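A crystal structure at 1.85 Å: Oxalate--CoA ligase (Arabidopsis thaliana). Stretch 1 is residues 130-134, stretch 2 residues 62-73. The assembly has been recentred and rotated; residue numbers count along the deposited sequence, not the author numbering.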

# COMPACT_ATOMS: atom_id res chain seq x y z
N THR A 130 6.71 13.19 22.08
CA THR A 130 7.12 11.82 21.90
C THR A 130 6.11 10.89 22.55
O THR A 130 5.39 11.28 23.47
CB THR A 130 8.50 11.53 22.49
OG1 THR A 130 8.47 11.68 23.92
CG2 THR A 130 9.56 12.46 21.89
N ALA A 131 6.07 9.67 22.06
CA ALA A 131 5.15 8.64 22.54
C ALA A 131 5.89 7.35 22.85
O ALA A 131 6.66 6.85 22.02
CB ALA A 131 4.03 8.40 21.44
N THR A 132 5.62 6.77 24.04
CA THR A 132 6.29 5.54 24.46
C THR A 132 5.36 4.59 25.21
O THR A 132 4.69 5.02 26.13
CB THR A 132 7.47 5.81 25.43
OG1 THR A 132 8.26 6.87 24.91
CG2 THR A 132 8.31 4.56 25.56
N LEU A 133 5.30 3.33 24.80
CA LEU A 133 4.56 2.30 25.54
C LEU A 133 5.50 1.53 26.42
O LEU A 133 6.48 0.96 25.94
CB LEU A 133 3.85 1.32 24.60
CG LEU A 133 2.87 0.33 25.28
CD1 LEU A 133 1.65 1.05 25.86
CD2 LEU A 133 2.38 -0.74 24.26
N LEU A 134 5.20 1.47 27.71
CA LEU A 134 6.14 0.86 28.65
C LEU A 134 5.86 -0.60 28.97
O LEU A 134 6.66 -1.50 28.66
CB LEU A 134 6.18 1.70 29.93
CG LEU A 134 6.86 3.05 29.69
CD1 LEU A 134 6.80 3.89 30.94
CD2 LEU A 134 8.30 2.84 29.25
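Stretch 2 (62-73) TFPNTVEFVIMF

Residues 130-132 of stretch 1 form the end of a strand, and the chain leaves it as loop at Leu 133. Stretch 2 enters as an extended segment and turns into a helix at Val 67, which runs on past Phe 73. Thr 66 caps this helix: its OG1 accepts from Phe 69 N at 3.3 Å. The helix crosses the strand at 113° between N-to-C directions, so it runs across it, slightly against its course. The axes approach to 8.3 Å. The nearest CA atoms are those of Thr 132 and Glu 68, 6.3 Å apart.

Side chains alternate along stretch 1. Ala 131 and Leu 133 point toward stretch 2, while Thr 130, Thr 132 and Leu 134 point away. Ala 131 CB lies 3.6 Å from Met 72 CG, on the helix, and 4.2 Å from Phe 63 CZ, at the edge of that ring. Leu 133 CD2 packs on Val 67 CG2 at 3.8 Å and on Ile 71 CD1 at 4.1 Å. Between these apolar contacts Glu 68 reaches the backbone. Leu 133 N donates to Glu 68 OE2 at 2.9 Å, almost perfectly straight at 178°. Water 1 donates to Glu 68 OE2 at 2.5 Å and to Leu 133 O at 3.0 Å, bridging the two residues.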

# COMPACT_ATOMS: atom_id res chain seq x y z
N THR A 62 5.83 10.42 12.59
CA THR A 62 6.88 9.71 11.86
C THR A 62 7.54 8.69 12.81
O THR A 62 8.12 9.03 13.86
CB THR A 62 7.90 10.68 11.21
OG1 THR A 62 8.80 9.91 10.38
CG2 THR A 62 8.69 11.47 12.25
N PHE A 63 7.33 7.43 12.44
CA PHE A 63 7.72 6.26 13.25
C PHE A 63 8.18 5.16 12.31
O PHE A 63 7.70 5.09 11.18
CB PHE A 63 6.52 5.71 14.03
CG PHE A 63 6.01 6.60 15.19
CD1 PHE A 63 6.28 6.26 16.51
CD2 PHE A 63 5.11 7.65 14.94
CE1 PHE A 63 5.77 7.03 17.57
CE2 PHE A 63 4.59 8.45 15.99
CZ PHE A 63 4.89 8.12 17.32
N PRO A 64 8.99 4.22 12.80
CA PRO A 64 9.02 2.89 12.15
C PRO A 64 7.69 2.15 12.37
O PRO A 64 6.74 2.71 12.96
CB PRO A 64 10.17 2.13 12.89
CG PRO A 64 10.80 3.17 13.88
CD PRO A 64 9.73 4.25 14.09
N ASN A 65 7.61 0.89 11.95
CA ASN A 65 6.36 0.13 12.16
C ASN A 65 6.32 -0.37 13.59
O ASN A 65 6.74 -1.51 13.87
CB ASN A 65 6.22 -1.05 11.19
CG ASN A 65 5.84 -0.60 9.77
OD1 ASN A 65 5.55 0.59 9.52
ND2 ASN A 65 5.85 -1.55 8.81
N THR A 66 5.78 0.45 14.49
CA THR A 66 5.87 0.15 15.91
C THR A 66 4.53 0.27 16.60
O THR A 66 3.58 0.82 16.05
CB THR A 66 6.81 1.11 16.63
OG1 THR A 66 6.28 2.43 16.53
CG2 THR A 66 8.19 1.12 15.95
N VAL A 67 4.45 -0.26 17.82
CA VAL A 67 3.18 -0.24 18.52
C VAL A 67 2.73 1.19 18.82
O VAL A 67 1.50 1.50 18.79
CB VAL A 67 3.29 -1.10 19.82
CG1 VAL A 67 4.33 -0.48 20.80
CG2 VAL A 67 1.92 -1.31 20.49
N GLU A 68 3.69 2.09 19.09
CA GLU A 68 3.32 3.49 19.34
C GLU A 68 2.77 4.15 18.09
O GLU A 68 1.84 4.97 18.18
CB GLU A 68 4.54 4.32 19.83
CG GLU A 68 4.99 3.90 21.25
CD GLU A 68 6.10 2.82 21.24
OE1 GLU A 68 6.41 2.22 20.15
OE2 GLU A 68 6.66 2.54 22.33
N PHE A 69 3.31 3.80 16.94
CA PHE A 69 2.69 4.36 15.73
C PHE A 69 1.20 3.93 15.63
O PHE A 69 0.34 4.77 15.31
CB PHE A 69 3.41 3.93 14.45
CG PHE A 69 2.62 4.33 13.18
CD1 PHE A 69 2.68 5.62 12.70
CD2 PHE A 69 1.73 3.43 12.60
CE1 PHE A 69 1.95 6.01 11.52
CE2 PHE A 69 0.97 3.79 11.45
CZ PHE A 69 1.06 5.08 10.93
N VAL A 70 0.91 2.66 15.87
CA VAL A 70 -0.48 2.18 15.75
C VAL A 70 -1.40 2.92 16.74
O VAL A 70 -2.48 3.44 16.37
CB VAL A 70 -0.60 0.66 15.99
CG1 VAL A 70 -2.07 0.21 15.97
CG2 VAL A 70 0.19 -0.10 14.90
N ILE A 71 -0.96 2.93 18.01
CA ILE A 71 -1.79 3.57 19.02
C ILE A 71 -1.99 5.03 18.70
O ILE A 71 -3.12 5.53 18.80
CB ILE A 71 -1.16 3.43 20.43
CG1 ILE A 71 -1.10 1.95 20.82
CG2 ILE A 71 -2.03 4.31 21.49
CD1 ILE A 71 -0.21 1.63 22.05
N MET A 72 -0.93 5.76 18.35
CA MET A 72 -1.09 7.20 18.13
C MET A 72 -1.85 7.54 16.84
O MET A 72 -2.60 8.52 16.79
CB MET A 72 0.28 7.91 18.12
CG MET A 72 0.96 7.96 19.56
SD MET A 72 -0.21 8.32 20.92
CE MET A 72 -0.75 10.01 20.54
N PHE A 73 -1.68 6.72 15.81
CA PHE A 73 -2.49 6.88 14.58
C PHE A 73 -3.98 6.85 14.90
O PHE A 73 -4.77 7.76 14.50
CB PHE A 73 -2.14 5.80 13.56
CG PHE A 73 -2.95 5.88 12.29
CD1 PHE A 73 -2.54 6.74 11.26
CD2 PHE A 73 -4.09 5.12 12.13
CE1 PHE A 73 -3.29 6.83 10.06
CE2 PHE A 73 -4.85 5.20 10.94
CZ PHE A 73 -4.44 6.07 9.92
O HOH W 1 7.80 0.54 23.33